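Local coordinates for oligopeptide-binding protein oppA (Lactococcus lactis, PDB 3DRF), which binds oligopeptides in a voluminous cavity, closing on them like a Venus fly-trap, for uptake by the OppABCDF ABC transporter, at residues A[32-42]-A[249-260]; A[63-71]-A[218-226]. One frame throughout, in Å; residues are numbered along the deposited sequence. Where two conformers were deposited one is given.

Contact 1: A[32-42]-A[249-260]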
loop_
_atom_site.group_PDB
_atom_site.type_symbol
_atom_site.label_atom_id
_atom_site.label_comp_id
_atom_site.label_asym_id
_atom_site.label_seq_id
_atom_site.Cartn_x
_atom_site.Cartn_y
_atom_site.Cartn_z
ATOM N N GLY A 32 -14.093 -20.387 -24.444
ATOM C CA GLY A 32 -13.429 -20.698 -23.199
ATOM C C GLY A 32 -14.288 -20.675 -21.912
ATOM O O GLY A 32 -15.460 -20.498 -21.914
ATOM N N GLY A 33 -13.633 -20.905 -20.790
ATOM C CA GLY A 33 -14.311 -21.121 -19.535
ATOM C C GLY A 33 -14.760 -19.879 -18.779
ATOM O O GLY A 33 -14.547 -18.769 -19.212
ATOM N N ASN A 34 -15.364 -20.128 -17.637
ATOM C CA ASN A 34 -15.901 -19.077 -16.772
ATOM C C ASN A 34 -15.301 -19.239 -15.386
ATOM O O ASN A 34 -15.685 -20.078 -14.649
ATOM C CB ASN A 34 -17.440 -19.152 -16.752
ATOM C CG ASN A 34 -18.020 -18.922 -18.173
ATOM O OD1 ASN A 34 -17.961 -17.862 -18.718
ATOM N ND2 ASN A 34 -18.531 -19.956 -18.763
ATOM N N LEU A 35 -14.342 -18.385 -15.091
ATOM C CA LEU A 35 -13.549 -18.498 -13.867
ATOM C C LEU A 35 -14.221 -17.756 -12.727
ATOM O O LEU A 35 -14.805 -16.745 -12.932
ATOM C CB LEU A 35 -12.145 -17.904 -14.138
ATOM C CG LEU A 35 -11.078 -18.042 -13.027
ATOM C CD1 LEU A 35 -10.540 -19.469 -13.042
ATOM C CD2 LEU A 35 -9.941 -17.090 -13.328
ATOM N N LYS A 36 -14.103 -18.300 -11.545
ATOM C CA LYS A 36 -14.666 -17.689 -10.353
ATOM C C LYS A 36 -13.538 -17.388 -9.366
ATOM O O LYS A 36 -12.892 -18.290 -8.899
ATOM C CB LYS A 36 -15.675 -18.639 -9.680
ATOM C CG LYS A 36 -16.966 -18.834 -10.571
ATOM C CD LYS A 36 -17.960 -19.564 -9.782
ATOM C CE LYS A 36 -17.366 -20.903 -9.635
ATOM N NZ LYS A 36 -18.330 -21.878 -8.925
ATOM N N VAL A 37 -13.334 -16.120 -9.052
ATOM C CA VAL A 37 -12.276 -15.666 -8.160
ATOM C C VAL A 37 -12.878 -14.860 -7.020
ATOM O O VAL A 37 -13.836 -14.187 -7.183
ATOM C CB VAL A 37 -11.257 -14.753 -8.945
ATOM C CG1 VAL A 37 -9.995 -14.486 -8.108
ATOM C CG2 VAL A 37 -10.835 -15.396 -10.261
ATOM N N ALA A 38 -12.264 -14.949 -5.854
ATOM C CA ALA A 38 -12.569 -14.079 -4.727
ATOM C C ALA A 38 -11.314 -13.455 -4.102
ATOM O O ALA A 38 -10.238 -13.960 -4.194
ATOM C CB ALA A 38 -13.421 -14.833 -3.636
ATOM N N TYR A 39 -11.568 -12.347 -3.422
ATOM C CA TYR A 39 -10.612 -11.727 -2.494
ATOM C C TYR A 39 -11.199 -11.766 -1.089
ATOM O O TYR A 39 -12.321 -11.410 -0.893
ATOM C CB TYR A 39 -10.287 -10.270 -2.950
ATOM C CG TYR A 39 -9.071 -9.706 -2.256
ATOM C CD1 TYR A 39 -7.818 -9.737 -2.857
ATOM C CD2 TYR A 39 -9.161 -9.190 -0.968
ATOM C CE1 TYR A 39 -6.707 -9.236 -2.179
ATOM C CE2 TYR A 39 -8.098 -8.704 -0.339
ATOM C CZ TYR A 39 -6.882 -8.754 -0.941
ATOM O OH TYR A 39 -5.799 -8.240 -0.261
ATOM N N GLN A 40 -10.392 -12.217 -0.149
ATOM C CA GLN A 40 -10.828 -12.296 1.232
ATOM C C GLN A 40 -10.851 -10.904 1.880
ATOM O O GLN A 40 -9.871 -10.239 2.000
ATOM C CB GLN A 40 -9.919 -13.242 2.025
ATOM C CG GLN A 40 -10.486 -13.506 3.452
ATOM C CD GLN A 40 -9.588 -14.446 4.212
ATOM O OE1 GLN A 40 -8.625 -14.044 4.808
ATOM N NE2 GLN A 40 -9.922 -15.722 4.161
ATOM N N SER A 41 -12.057 -10.534 2.265
ATOM C CA SER A 41 -12.287 -9.252 2.871
ATOM C C SER A 41 -13.538 -9.292 3.732
ATOM O O SER A 41 -14.543 -9.698 3.283
ATOM C CB SER A 41 -12.471 -8.181 1.766
ATOM O OG SER A 41 -12.746 -6.908 2.333
ATOM N N ASP A 42 -13.416 -8.824 4.950
ATOM C CA ASP A 42 -14.561 -8.672 5.840
ATOM C C ASP A 42 -15.331 -7.336 5.629
ATOM O O ASP A 42 -16.413 -7.176 6.095
ATOM C CB ASP A 42 -14.126 -8.844 7.320
ATOM C CG ASP A 42 -13.766 -10.309 7.644
ATOM O OD1 ASP A 42 -14.432 -11.131 7.124
ATOM O OD2 ASP A 42 -12.788 -10.556 8.299
ATOM N N LYS A 249 -8.089 -16.515 -23.105
ATOM C CA LYS A 249 -8.669 -17.840 -23.362
ATOM C C LYS A 249 -10.076 -17.906 -22.760
ATOM O O LYS A 249 -10.946 -18.541 -23.328
ATOM C CB LYS A 249 -7.751 -18.899 -22.742
ATOM C CG LYS A 249 -6.334 -19.021 -23.394
ATOM C CD LYS A 249 -5.499 -20.197 -22.731
ATOM C CE LYS A 249 -4.064 -20.244 -23.209
ATOM N NZ LYS A 249 -3.987 -20.778 -24.573
ATOM N N LEU A 250 -10.323 -17.264 -21.640
ATOM C CA LEU A 250 -11.590 -17.337 -20.919
ATOM C C LEU A 250 -12.722 -16.546 -21.554
ATOM O O LEU A 250 -12.464 -15.601 -22.222
ATOM C CB LEU A 250 -11.467 -16.874 -19.463
ATOM C CG LEU A 250 -10.532 -17.680 -18.546
ATOM C CD1 LEU A 250 -10.140 -16.858 -17.307
ATOM C CD2 LEU A 250 -11.171 -19.004 -18.051
ATOM N N ASN A 251 -13.936 -17.046 -21.376
ATOM C CA ASN A 251 -15.151 -16.313 -21.676
ATOM C C ASN A 251 -15.503 -15.274 -20.626
ATOM O O ASN A 251 -15.979 -14.243 -20.985
ATOM C CB ASN A 251 -16.317 -17.305 -21.871
ATOM C CG ASN A 251 -17.615 -16.628 -22.282
ATOM O OD1 ASN A 251 -17.707 -16.051 -23.324
ATOM N ND2 ASN A 251 -18.559 -16.675 -21.429
ATOM N N SER A 252 -15.304 -15.561 -19.340
ATOM C CA SER A 252 -15.639 -14.566 -18.317
ATOM C C SER A 252 -14.851 -14.858 -17.055
ATOM O O SER A 252 -14.341 -15.922 -16.886
ATOM C CB SER A 252 -17.129 -14.545 -18.013
ATOM O OG SER A 252 -17.505 -15.646 -17.204
ATOM N N ILE A 253 -14.790 -13.856 -16.199
ATOM C CA ILE A 253 -14.300 -13.975 -14.830
ATOM C C ILE A 253 -15.229 -13.250 -13.883
ATOM O O ILE A 253 -15.514 -12.126 -14.137
ATOM C CB ILE A 253 -12.865 -13.345 -14.652
ATOM C CG1 ILE A 253 -11.852 -13.968 -15.603
ATOM C CG2 ILE A 253 -12.401 -13.483 -13.139
ATOM C CD1 ILE A 253 -10.522 -13.146 -15.795
ATOM N N THR A 254 -15.668 -13.881 -12.807
ATOM C CA THR A 254 -16.391 -13.174 -11.760
ATOM C C THR A 254 -15.379 -12.982 -10.610
ATOM O O THR A 254 -14.563 -13.846 -10.311
ATOM C CB THR A 254 -17.647 -13.941 -11.332
ATOM O OG1 THR A 254 -17.256 -15.214 -10.795
ATOM C CG2 THR A 254 -18.542 -14.108 -12.544
ATOM N N TYR A 255 -15.409 -11.820 -10.007
ATOM C CA TYR A 255 -14.464 -11.505 -8.924
ATOM C C TYR A 255 -15.286 -10.915 -7.781
ATOM O O TYR A 255 -15.918 -9.921 -7.974
ATOM C CB TYR A 255 -13.374 -10.531 -9.418
ATOM C CG TYR A 255 -11.972 -10.726 -8.822
ATOM C CD1 TYR A 255 -11.778 -11.025 -7.502
ATOM C CD2 TYR A 255 -10.874 -10.606 -9.596
ATOM C CE1 TYR A 255 -10.511 -11.179 -6.980
ATOM C CE2 TYR A 255 -9.605 -10.771 -9.081
ATOM C CZ TYR A 255 -9.445 -11.067 -7.774
ATOM O OH TYR A 255 -8.196 -11.275 -7.271
ATOM N N GLU A 256 -15.290 -11.590 -6.630
ATOM C CA GLU A 256 -16.186 -11.287 -5.519
ATOM C C GLU A 256 -15.421 -11.099 -4.224
ATOM O O GLU A 256 -14.450 -11.776 -4.033
ATOM C CB GLU A 256 -17.247 -12.431 -5.323
ATOM C CG GLU A 256 -18.086 -12.766 -6.550
ATOM C CD GLU A 256 -19.194 -13.754 -6.235
ATOM O OE1 GLU A 256 -19.220 -14.420 -5.216
ATOM O OE2 GLU A 256 -20.046 -13.810 -7.089
ATOM N N VAL A 257 -15.926 -10.427 -3.248
ATOM C CA VAL A 257 -15.353 -10.520 -1.905
ATOM C C VAL A 257 -15.976 -11.720 -1.190
ATOM O O VAL A 257 -17.087 -12.150 -1.515
ATOM C CB VAL A 257 -15.474 -9.217 -1.054
ATOM C CG1 VAL A 257 -14.579 -8.107 -1.633
ATOM C CG2 VAL A 257 -16.922 -8.771 -0.915
ATOM N N VAL A 258 -15.207 -12.322 -0.311
ATOM C CA VAL A 258 -15.632 -13.391 0.586
ATOM C C VAL A 258 -15.065 -13.193 1.988
ATOM O O VAL A 258 -13.929 -12.750 2.151
ATOM C CB VAL A 258 -15.204 -14.773 0.059
ATOM C CG1 VAL A 258 -13.687 -14.878 0.018
ATOM C CG2 VAL A 258 -15.799 -15.876 0.920
ATOM N N SER A 259 -15.908 -13.325 3.027
ATOM C CA SER A 259 -15.473 -13.058 4.393
ATOM C C SER A 259 -14.433 -14.067 4.869
ATOM O O SER A 259 -14.319 -15.169 4.323
ATOM C CB SER A 259 -16.649 -13.105 5.355
ATOM O OG SER A 259 -17.092 -14.436 5.523
ATOM N N THR A 260 -13.682 -13.698 5.893
ATOM C CA THR A 260 -12.705 -14.601 6.464
ATOM C C THR A 260 -13.360 -15.872 7.021
ATOM O O THR A 260 -12.837 -16.967 6.829
ATOM C CB THR A 260 -11.923 -13.874 7.545
ATOM O OG1 THR A 260 -11.490 -12.613 7.014
ATOM C CG2 THR A 260 -10.737 -14.691 7.986
HETATM O O HOH W 1 -17.297 -16.520 -14.462
HETATM O O HOH W 2 -16.447 -15.334 -8.257
#
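Asn34 OD1 is held by two donors at one end of this strand pair. Ser252 OG lies 2.7 Å from Asn34 OD1. Asn251 ND2 comes in on a lone pair of Asn34 OD1, along a nearly straight bond of 169°, and the two amide planes stand almost perpendicular. At the other end Asp42 OD1 accepts from Thr260 N on the syn side at 2.9 Å. In the conformer given, Asp42 OD2 also accepts a hydrogen bond from Thr260 OG1 at 2.8 Å, met from above the carboxylate plane. Between these ends, backbone bonds alternate from Leu35 N to Ser252 O through to Ser41 N to Val258 O. Two waters lie along the pair; one donates to both Leu35 O and Ser252 OG. On the face with Leu35 and Ile253, Val37 places CG1 over one face of the Tyr255 ring, a CH-pi contact 3.7 Å from the centroid. CG1 is anti to the Val37 backbone N (chi1 -169°), which leaves Val37 CG2 alongside Ile253 CG2 at 3.8 Å. The Tyr255 hydroxyl is bound by Asn276. On the other face, Ala38 CB meets Val258 CG1 at 3.7 Å. This is a parallel strand pair within the mixed five-stranded sheet of this solute-binding protein.

Contact 2: A[63-71]-A[218-226]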
loop_
_atom_site.group_PDB
_atom_site.type_symbol
_atom_site.label_atom_id
_atom_site.label_comp_id
_atom_site.label_asym_id
_atom_site.label_seq_id
_atom_site.Cartn_x
_atom_site.Cartn_y
_atom_site.Cartn_z
ATOM N N SER A 63 -9.149 -5.360 -9.417
ATOM C CA SER A 63 -9.048 -4.677 -10.706
ATOM C C SER A 63 -8.098 -5.353 -11.711
ATOM O O SER A 63 -8.021 -4.936 -12.810
ATOM C CB SER A 63 -8.617 -3.200 -10.522
ATOM O OG SER A 63 -7.223 -3.092 -10.226
ATOM N N GLY A 64 -7.394 -6.399 -11.278
ATOM C CA GLY A 64 -6.353 -7.006 -12.092
ATOM C C GLY A 64 -6.758 -7.371 -13.535
ATOM O O GLY A 64 -6.132 -6.982 -14.466
ATOM N N PRO A 65 -7.850 -8.138 -13.667
ATOM C CA PRO A 65 -8.281 -8.531 -15.021
ATOM C C PRO A 65 -8.619 -7.333 -15.942
ATOM O O PRO A 65 -8.502 -7.410 -17.128
ATOM C CB PRO A 65 -9.525 -9.418 -14.764
ATOM C CG PRO A 65 -9.317 -9.996 -13.412
ATOM C CD PRO A 65 -8.649 -8.824 -12.622
ATOM N N GLY A 66 -8.981 -6.208 -15.343
ATOM C CA GLY A 66 -9.265 -4.994 -16.111
ATOM C C GLY A 66 -8.053 -4.104 -16.392
ATOM O O GLY A 66 -8.221 -3.066 -16.991
ATOM N N GLY A 67 -6.853 -4.555 -16.016
ATOM C CA GLY A 67 -5.642 -3.793 -16.253
ATOM C C GLY A 67 -4.995 -3.286 -14.967
ATOM O O GLY A 67 -4.014 -2.631 -15.048
ATOM N N GLY A 68 -5.519 -3.623 -13.804
ATOM C CA GLY A 68 -4.896 -3.198 -12.535
ATOM C C GLY A 68 -4.884 -1.680 -12.323
ATOM O O GLY A 68 -3.896 -1.110 -11.994
ATOM N N GLN A 69 -6.016 -1.080 -12.618
ATOM C CA GLN A 69 -6.207 0.413 -12.643
ATOM C C GLN A 69 -5.302 1.059 -13.715
ATOM O O GLN A 69 -4.753 2.090 -13.551
ATOM C CB GLN A 69 -6.044 1.003 -11.222
ATOM C CG GLN A 69 -7.058 0.412 -10.260
ATOM C CD GLN A 69 -6.721 0.664 -8.790
ATOM O OE1 GLN A 69 -7.559 1.043 -8.024
ATOM N NE2 GLN A 69 -5.479 0.486 -8.450
ATOM N N ASP A 70 -5.261 0.365 -14.840
ATOM C CA ASP A 70 -4.700 0.847 -16.106
ATOM C C ASP A 70 -3.193 1.179 -16.051
ATOM O O ASP A 70 -2.710 2.159 -16.510
ATOM C CB ASP A 70 -5.588 1.971 -16.690
ATOM C CG ASP A 70 -7.002 1.467 -16.953
ATOM O OD1 ASP A 70 -7.087 0.338 -17.458
ATOM O OD2 ASP A 70 -7.918 2.162 -16.642
ATOM N N GLY A 71 -2.508 0.218 -15.472
ATOM C CA GLY A 71 -1.055 0.190 -15.492
ATOM C C GLY A 71 -0.505 0.068 -16.903
ATOM O O GLY A 71 -1.092 -0.609 -17.749
ATOM N N PRO A 218 -16.888 2.260 -15.407
ATOM C CA PRO A 218 -15.632 2.863 -15.867
ATOM C C PRO A 218 -15.268 2.508 -17.303
ATOM O O PRO A 218 -15.874 1.640 -17.829
ATOM C CB PRO A 218 -14.611 2.232 -14.896
ATOM C CG PRO A 218 -15.137 0.768 -14.768
ATOM C CD PRO A 218 -16.662 0.953 -14.731
ATOM N N LEU A 219 -14.317 3.192 -17.906
ATOM C CA LEU A 219 -13.519 2.653 -19.006
ATOM C C LEU A 219 -12.193 2.092 -18.477
ATOM O O LEU A 219 -11.606 2.619 -17.549
ATOM C CB LEU A 219 -13.210 3.724 -20.083
ATOM C CG LEU A 219 -14.436 4.441 -20.682
ATOM C CD1 LEU A 219 -13.998 5.384 -21.836
ATOM C CD2 LEU A 219 -15.459 3.388 -21.204
ATOM N N VAL A 220 -11.737 1.026 -19.129
ATOM C CA VAL A 220 -10.464 0.378 -18.771
ATOM C C VAL A 220 -9.696 0.024 -20.029
ATOM O O VAL A 220 -10.145 0.161 -21.134
ATOM C CB VAL A 220 -10.665 -0.874 -17.893
ATOM C CG1 VAL A 220 -11.510 -0.523 -16.649
ATOM C CG2 VAL A 220 -11.362 -2.013 -18.719
ATOM N N THR A 221 -8.480 -0.411 -19.792
ATOM C CA THR A 221 -7.529 -0.702 -20.887
ATOM C C THR A 221 -7.033 -2.188 -20.918
ATOM O O THR A 221 -6.338 -2.553 -21.785
ATOM C CB THR A 221 -6.249 0.203 -20.785
ATOM O OG1 THR A 221 -5.482 -0.133 -19.612
ATOM C CG2 THR A 221 -6.613 1.705 -20.795
ATOM N N GLY A 222 -7.423 -2.983 -19.946
ATOM C CA GLY A 222 -6.875 -4.317 -19.774
ATOM C C GLY A 222 -7.542 -5.399 -20.650
ATOM O O GLY A 222 -8.384 -5.132 -21.446
ATOM N N PRO A 223 -7.137 -6.652 -20.436
ATOM C CA PRO A 223 -7.643 -7.755 -21.308
ATOM C C PRO A 223 -9.134 -8.029 -21.094
ATOM O O PRO A 223 -9.766 -8.528 -22.014
ATOM C CB PRO A 223 -6.752 -8.974 -20.933
ATOM C CG PRO A 223 -6.094 -8.587 -19.599
ATOM C CD PRO A 223 -6.010 -7.059 -19.569
ATOM N N PHE A 224 -9.679 -7.685 -19.951
ATOM C CA PHE A 224 -11.107 -7.792 -19.658
ATOM C C PHE A 224 -11.651 -6.401 -19.301
ATOM O O PHE A 224 -10.939 -5.533 -18.897
ATOM C CB PHE A 224 -11.384 -8.745 -18.460
ATOM C CG PHE A 224 -11.027 -10.210 -18.738
ATOM C CD1 PHE A 224 -12.005 -11.105 -19.122
ATOM C CD2 PHE A 224 -9.725 -10.650 -18.659
ATOM C CE1 PHE A 224 -11.690 -12.416 -19.430
ATOM C CE2 PHE A 224 -9.369 -11.978 -18.955
ATOM C CZ PHE A 224 -10.372 -12.868 -19.334
ATOM N N LYS A 225 -12.913 -6.225 -19.512
ATOM C CA LYS A 225 -13.652 -5.050 -19.047
ATOM C C LYS A 225 -14.729 -5.470 -18.071
ATOM O O LYS A 225 -15.269 -6.549 -18.171
ATOM C CB LYS A 225 -14.253 -4.302 -20.236
ATOM C CG LYS A 225 -15.270 -5.099 -21.029
ATOM C CD LYS A 225 -15.847 -4.289 -22.220
ATOM C CE LYS A 225 -16.968 -5.111 -22.889
ATOM N NZ LYS A 225 -17.644 -4.315 -23.950
ATOM N N PRO A 226 -15.045 -4.602 -17.119
ATOM C CA PRO A 226 -16.084 -4.888 -16.132
ATOM C C PRO A 226 -17.463 -4.602 -16.732
ATOM O O PRO A 226 -17.876 -3.490 -16.829
ATOM C CB PRO A 226 -15.752 -3.885 -14.994
ATOM C CG PRO A 226 -15.116 -2.692 -15.655
ATOM C CD PRO A 226 -14.351 -3.294 -16.851
HETATM O O HOH W 3 -2.767 -0.060 -20.104
#
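The loop that follows helix 57-62 packs here on the turn leading into edge strand 224-230. Asp70 supplies the side-chain grip. Asp70 OD1 accepts twice from one residue: Thr221 OG1 at 2.7 Å and Thr221 N at 2.8 Å. Both donors come from the same face of the carboxylate, about 40° out of its plane. Thr221 OG1 sits between its own backbone N and carbonyl carbon (chi1 67°), close to Thr221 N, so a single oxygen can serve both. A water donates to Thr221 OG1 and to Gly71 O, adding a bridge beside the carboxylate. Further along, the backbones meet directly. Phe224 N donates to Pro65 O at 3.1 Å, and this oxygen also lies near the plane of the Phe224 ring, at its edge. Gly222 N makes a weak bond to Gly66 O, which also touches Val220 CB at 3.4 Å. Gly67 CA and Gly222 CA come within 3.8 Å, and Gly222 faces the Gly66-Gly67 peptide, where its lack of a side chain lets the backbones meet. Pro65 CB packs on Phe224 CD2 at 4.1 Å, and Trp565 of helix 564-567 touches both residues. Here a glycine-rich loop docks backbone to backbone on the turn that enters edge strand 224-230 of the mixed sheet.

Overall arrangement
The two contacts lie about 15 Å apart, centre to centre, on the same side of the chain's centre. Both reach the mixed five-stranded sheet. Contact 1 pairs strands 34-40 and 252-258 within it, and contact 2 reaches its outermost strand 224-230, with strand 234-239 between. Along the chain the order is 32-42, 63-71, 218-226, 249-260, so contact 2 falls wholly within the span that contact 1 closes. They meet chiefly at Ile253, whose CD1 packs on Phe224 CZ at 3.6 Å and also touches Pro65, with Tyr255 on Pro65 and Leu250 on Phe224 beside it. Together they tie the N-terminal strand and the loop after helix 57-62 to the strands of this sheet.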